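Local coordinates for protein cyclodipeptide synthase, BtCDPS (Bacillus thermoamylovorans, PDB 6ZTU) that probably makes cyclic dipeptides by aminoacyl transfer, as its cyclodipeptide synthase family does, normally drawing on aminoacyl-tRNAs, at residues E137-R140 and K141-A145; G207-K211 and N212-Y216. All coordinates share one frame; numbering follows the deposited sequence. Where two conformers were deposited one is given.

Both contacts are local, each confined to one continuous run of chain, and they follow one another without nesting or crossing. Going from the N terminus, interaction 1 comes first, in the opening turns of helix 137-157, and closes no loop beyond single helical turns. After helix 167-191 and strand 196-200 the chain enters helix 205-211, and interaction 2 closes the turn where that helix gives way to the loop leading to strand 223-229. The two then meet in space: Lys138 NZ forms a salt bridge with Glu214 OE1 at 3.1 Å, and the rings of Phe139 and Phe215 pack edge-to-face, so the start of helix 137-157 is tied to the turn that follows helix 205-211.

Interaction 1: residues E137-R140 and K141-A145; sequences EKFR and KSCLA
Cys143 lays its sulfur over one face of the Phe139 ring, one helical turn further on. SG sits 3.8 Å from the ring centroid and 23° off the ring normal, displaced toward the rim, where CE2 of Phe139 is its nearest ring atom at 3.5 Å. The torsions bring the two together: the phenyl group swings beside its own carbonyl carbon (chi1 -175°), toward the following turn, while SG of Cys143 turns back beside its backbone N. Both residues are buried; Cys143 also packs on Val174 and Leu178 of helix 167-191, and Phe139 on Tyr132 of helix 120-135.

Along another flank Arg140 and Leu144 run side by side in the same direction, with CG of Arg140 4.0 Å from CD1 of Leu144. In one of two modelled conformers Arg140 is extended and NH1 hydrogen-bonds to the Phe133 carbonyl oxygen, a bond therefore less certain. Glu137 and Lys141 likewise lie alongside each other, but OE2 of Glu137 approaches the methylene CD of Lys141 at 3.8 Å while NZ stays 6.2 Å from OE2, so any attraction between the opposite charges is probably weak. On the side carrying Ser142, a water donates to Lys138 O at 2.8 Å and is also hydrogen-bonded to Ser142 OG, bridging backbone and side chain.

Four i to i+4 backbone bonds underlie these pairs, the one from Cys143 N to Phe139 O measuring 2.9 Å. The arrangement is the regular first part of an alpha-helix, with an i, i+4 sulfur-aromatic contact on its buried flank.

Interaction 2: residues G207-K211 and N212-Y216; sequences GEKIK and NSEFY
Helix 205-211 ends in a Schellman motif, in which Glu214 N reaches back to Lys209 O at 3.2 Å and Ser213 N to Ile210 O at 3.0 Å, with Ser213 at positive phi (61°) as the C-prime residue. Asn212 N bonds to Glu208 O and, weakly, to Lys209 O, so the latter carbonyl takes two amides.

This reversal carries the side chain of Glu214 back across that of Lys209 at a slant. CG of Glu214 stands beside its own backbone N (chi1 -69°) and the chain is extended beyond it, which brings the carboxylate to the lysine. OE1 of Glu214 lies against the methylene chain of Lys209, 3.5 Å from CD, but remains 5.7 Å from NZ, and the lysine contributes mainly its aliphatic part. The other oxygen, OE2, accepts a nearly straight bond of 2.8 Å from Asn212 ND2 (N-H...O angle 171°), through its anti lone pair and in the plane of the amide; with OE1 already engaged by Lys138, each carboxylate oxygen has its own partner. With an alanine in place of Glu214, Lys138 would probably lose this countercharge and the Asn212 amide would be freer to turn.

Phe215 packs its ring against Lys209 and Ile210: its CE2 meets CB of Lys209 at 3.6 Å, and its CD2 meets CG1 of Ile210 at 3.8 Å, the isoleucine crossing the phenylalanine at about a right angle. A water donates to Lys211 O and is hydrogen-bonded to Ser213 OG.

The chemistry thus divides: backbone bonds close the helix end, Phe215 supplies the apolar contact, and the doubly held carboxylate is probably stabilised in its charged form by Lys138.

Interaction 1: residues E137-R140 and K141-A145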
# COMPACT_ATOMS: atom_id res chain seq x y z
N GLU A 137 13.20 4.76 18.64
CA GLU A 137 13.59 3.37 18.43
C GLU A 137 12.38 2.45 18.30
O GLU A 137 12.44 1.44 17.59
CB GLU A 137 14.47 2.89 19.58
CG GLU A 137 15.01 1.46 19.39
CD GLU A 137 14.03 0.39 19.82
OE1 GLU A 137 13.12 0.72 20.63
OE2 GLU A 137 14.13 -0.76 19.34
N LYS A 138 11.29 2.77 19.00
CA LYS A 138 10.08 1.94 18.93
C LYS A 138 9.45 2.02 17.54
O LYS A 138 9.06 1.00 16.97
CB LYS A 138 9.09 2.39 20.00
CG LYS A 138 7.82 1.57 20.11
CD LYS A 138 6.87 2.25 21.10
CE LYS A 138 5.48 1.65 21.08
NZ LYS A 138 5.44 0.32 21.75
N PHE A 139 9.37 3.22 16.99
CA PHE A 139 8.84 3.37 15.64
C PHE A 139 9.79 2.75 14.61
O PHE A 139 9.35 2.07 13.67
CB PHE A 139 8.63 4.86 15.34
CG PHE A 139 7.98 5.12 14.02
CD1 PHE A 139 6.64 4.80 13.81
CD2 PHE A 139 8.71 5.71 12.99
CE1 PHE A 139 6.04 5.05 12.59
CE2 PHE A 139 8.10 5.96 11.76
CZ PHE A 139 6.77 5.63 11.56
N ARG A 140 11.09 2.97 14.79
CA ARG A 140 12.09 2.36 13.91
C ARG A 140 11.93 0.85 13.90
O ARG A 140 11.95 0.22 12.83
CB ARG A 140 13.49 2.77 14.40
CG ARG A 140 14.68 2.42 13.51
CD ARG A 140 15.94 2.88 14.24
NE ARG A 140 17.19 2.64 13.55
CZ ARG A 140 17.76 3.50 12.71
NH1 ARG A 140 17.17 4.66 12.43
NH2 ARG A 140 18.91 3.20 12.13
N LYS A 141 11.76 0.24 15.07
CA LYS A 141 11.59 -1.21 15.16
C LYS A 141 10.38 -1.68 14.36
O LYS A 141 10.45 -2.68 13.65
CB LYS A 141 11.49 -1.62 16.63
CG LYS A 141 11.48 -3.11 16.90
CD LYS A 141 11.53 -3.37 18.42
CE LYS A 141 11.50 -4.87 18.74
NZ LYS A 141 10.21 -5.52 18.37
N SER A 142 9.25 -0.96 14.46
CA SER A 142 8.06 -1.34 13.71
C SER A 142 8.26 -1.19 12.21
O SER A 142 7.77 -2.02 11.43
CB SER A 142 6.87 -0.49 14.15
OG SER A 142 6.35 -0.98 15.37
N CYS A 143 8.93 -0.13 11.79
CA CYS A 143 9.20 0.04 10.37
C CYS A 143 10.10 -1.07 9.85
O CYS A 143 9.87 -1.60 8.76
CB CYS A 143 9.84 1.39 10.08
SG CYS A 143 8.74 2.81 10.36
N LEU A 144 11.14 -1.43 10.61
CA LEU A 144 12.01 -2.52 10.19
C LEU A 144 11.26 -3.85 10.15
O LEU A 144 11.58 -4.73 9.34
CB LEU A 144 13.21 -2.61 11.13
CG LEU A 144 14.17 -1.41 10.99
CD1 LEU A 144 15.20 -1.34 12.12
CD2 LEU A 144 14.85 -1.41 9.63
N ALA A 145 10.26 -4.03 11.03
CA ALA A 145 9.42 -5.22 10.95
C ALA A 145 8.60 -5.24 9.67
O ALA A 145 8.40 -6.30 9.06
CB ALA A 145 8.51 -5.32 12.17
O HOH W 1 7.53 -1.29 17.62

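Interaction 2: residues G207-K211 and N212-Y216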
# COMPACT_ATOMS: atom_id res chain seq x y z
N GLY A 207 -0.17 -0.15 12.01
CA GLY A 207 -1.39 0.63 12.11
C GLY A 207 -2.14 0.38 13.40
O GLY A 207 -2.69 1.30 14.00
N GLU A 208 -2.15 -0.88 13.85
CA GLU A 208 -2.77 -1.19 15.14
C GLU A 208 -2.09 -0.42 16.26
O GLU A 208 -2.76 0.13 17.14
CB GLU A 208 -2.70 -2.70 15.40
CG GLU A 208 -3.50 -3.53 14.42
CD GLU A 208 -3.28 -5.03 14.59
OE1 GLU A 208 -2.71 -5.43 15.63
OE2 GLU A 208 -3.69 -5.79 13.69
N LYS A 209 -0.76 -0.34 16.23
CA LYS A 209 -0.05 0.39 17.27
C LYS A 209 -0.31 1.88 17.17
O LYS A 209 -0.47 2.56 18.18
CB LYS A 209 1.45 0.10 17.19
CG LYS A 209 1.79 -1.37 17.33
CD LYS A 209 3.25 -1.53 17.68
CE LYS A 209 3.59 -2.99 17.96
NZ LYS A 209 3.74 -3.72 16.68
N ILE A 210 -0.31 2.42 15.95
CA ILE A 210 -0.65 3.83 15.76
C ILE A 210 -2.04 4.12 16.33
O ILE A 210 -2.24 5.14 17.01
CB ILE A 210 -0.54 4.19 14.27
CG1 ILE A 210 0.93 4.13 13.84
CG2 ILE A 210 -1.11 5.58 14.01
CD1 ILE A 210 1.14 4.30 12.34
N LYS A 211 -3.01 3.23 16.09
CA LYS A 211 -4.37 3.46 16.58
C LYS A 211 -4.47 3.25 18.09
O LYS A 211 -5.46 3.69 18.70
CB LYS A 211 -5.34 2.53 15.85
CG LYS A 211 -5.74 3.03 14.47
CD LYS A 211 -6.50 4.35 14.60
CE LYS A 211 -6.89 4.90 13.24
NZ LYS A 211 -7.94 5.96 13.39
N ASN A 212 -3.50 2.57 18.69
CA ASN A 212 -3.39 2.45 20.13
C ASN A 212 -2.65 3.63 20.75
O ASN A 212 -2.31 3.57 21.93
CB ASN A 212 -2.67 1.15 20.48
CG ASN A 212 -3.00 0.65 21.86
OD1 ASN A 212 -4.14 0.77 22.32
ND2 ASN A 212 -2.01 0.11 22.55
N SER A 213 -2.37 4.68 19.96
CA SER A 213 -1.72 5.92 20.42
C SER A 213 -0.32 5.68 20.98
O SER A 213 0.06 6.27 21.99
CB SER A 213 -2.59 6.65 21.44
OG SER A 213 -3.93 6.74 21.00
N GLU A 214 0.45 4.82 20.32
CA GLU A 214 1.77 4.43 20.79
C GLU A 214 2.90 5.30 20.22
O GLU A 214 4.05 5.13 20.66
CB GLU A 214 2.02 2.95 20.47
CG GLU A 214 1.14 2.01 21.33
CD GLU A 214 1.36 0.55 21.04
OE1 GLU A 214 2.50 0.17 20.68
OE2 GLU A 214 0.40 -0.24 21.18
N PHE A 215 2.61 6.21 19.30
CA PHE A 215 3.65 7.03 18.67
C PHE A 215 3.16 8.46 18.51
O PHE A 215 1.96 8.75 18.55
CB PHE A 215 4.04 6.53 17.28
CG PHE A 215 4.34 5.07 17.22
CD1 PHE A 215 5.59 4.61 17.58
CD2 PHE A 215 3.40 4.17 16.77
CE1 PHE A 215 5.89 3.27 17.51
CE2 PHE A 215 3.70 2.82 16.70
CZ PHE A 215 4.95 2.38 17.06
N TYR A 216 4.12 9.36 18.28
CA TYR A 216 3.77 10.70 17.85
C TYR A 216 3.34 10.71 16.40
O TYR A 216 2.65 11.64 15.99
CB TYR A 216 4.94 11.66 18.09
CG TYR A 216 5.13 11.94 19.57
CD1 TYR A 216 4.09 12.45 20.34
CD2 TYR A 216 6.34 11.69 20.19
CE1 TYR A 216 4.25 12.71 21.69
CE2 TYR A 216 6.51 11.95 21.54
CZ TYR A 216 5.46 12.45 22.28
OH TYR A 216 5.61 12.70 23.63
O HOH W 2 -6.16 5.02 21.13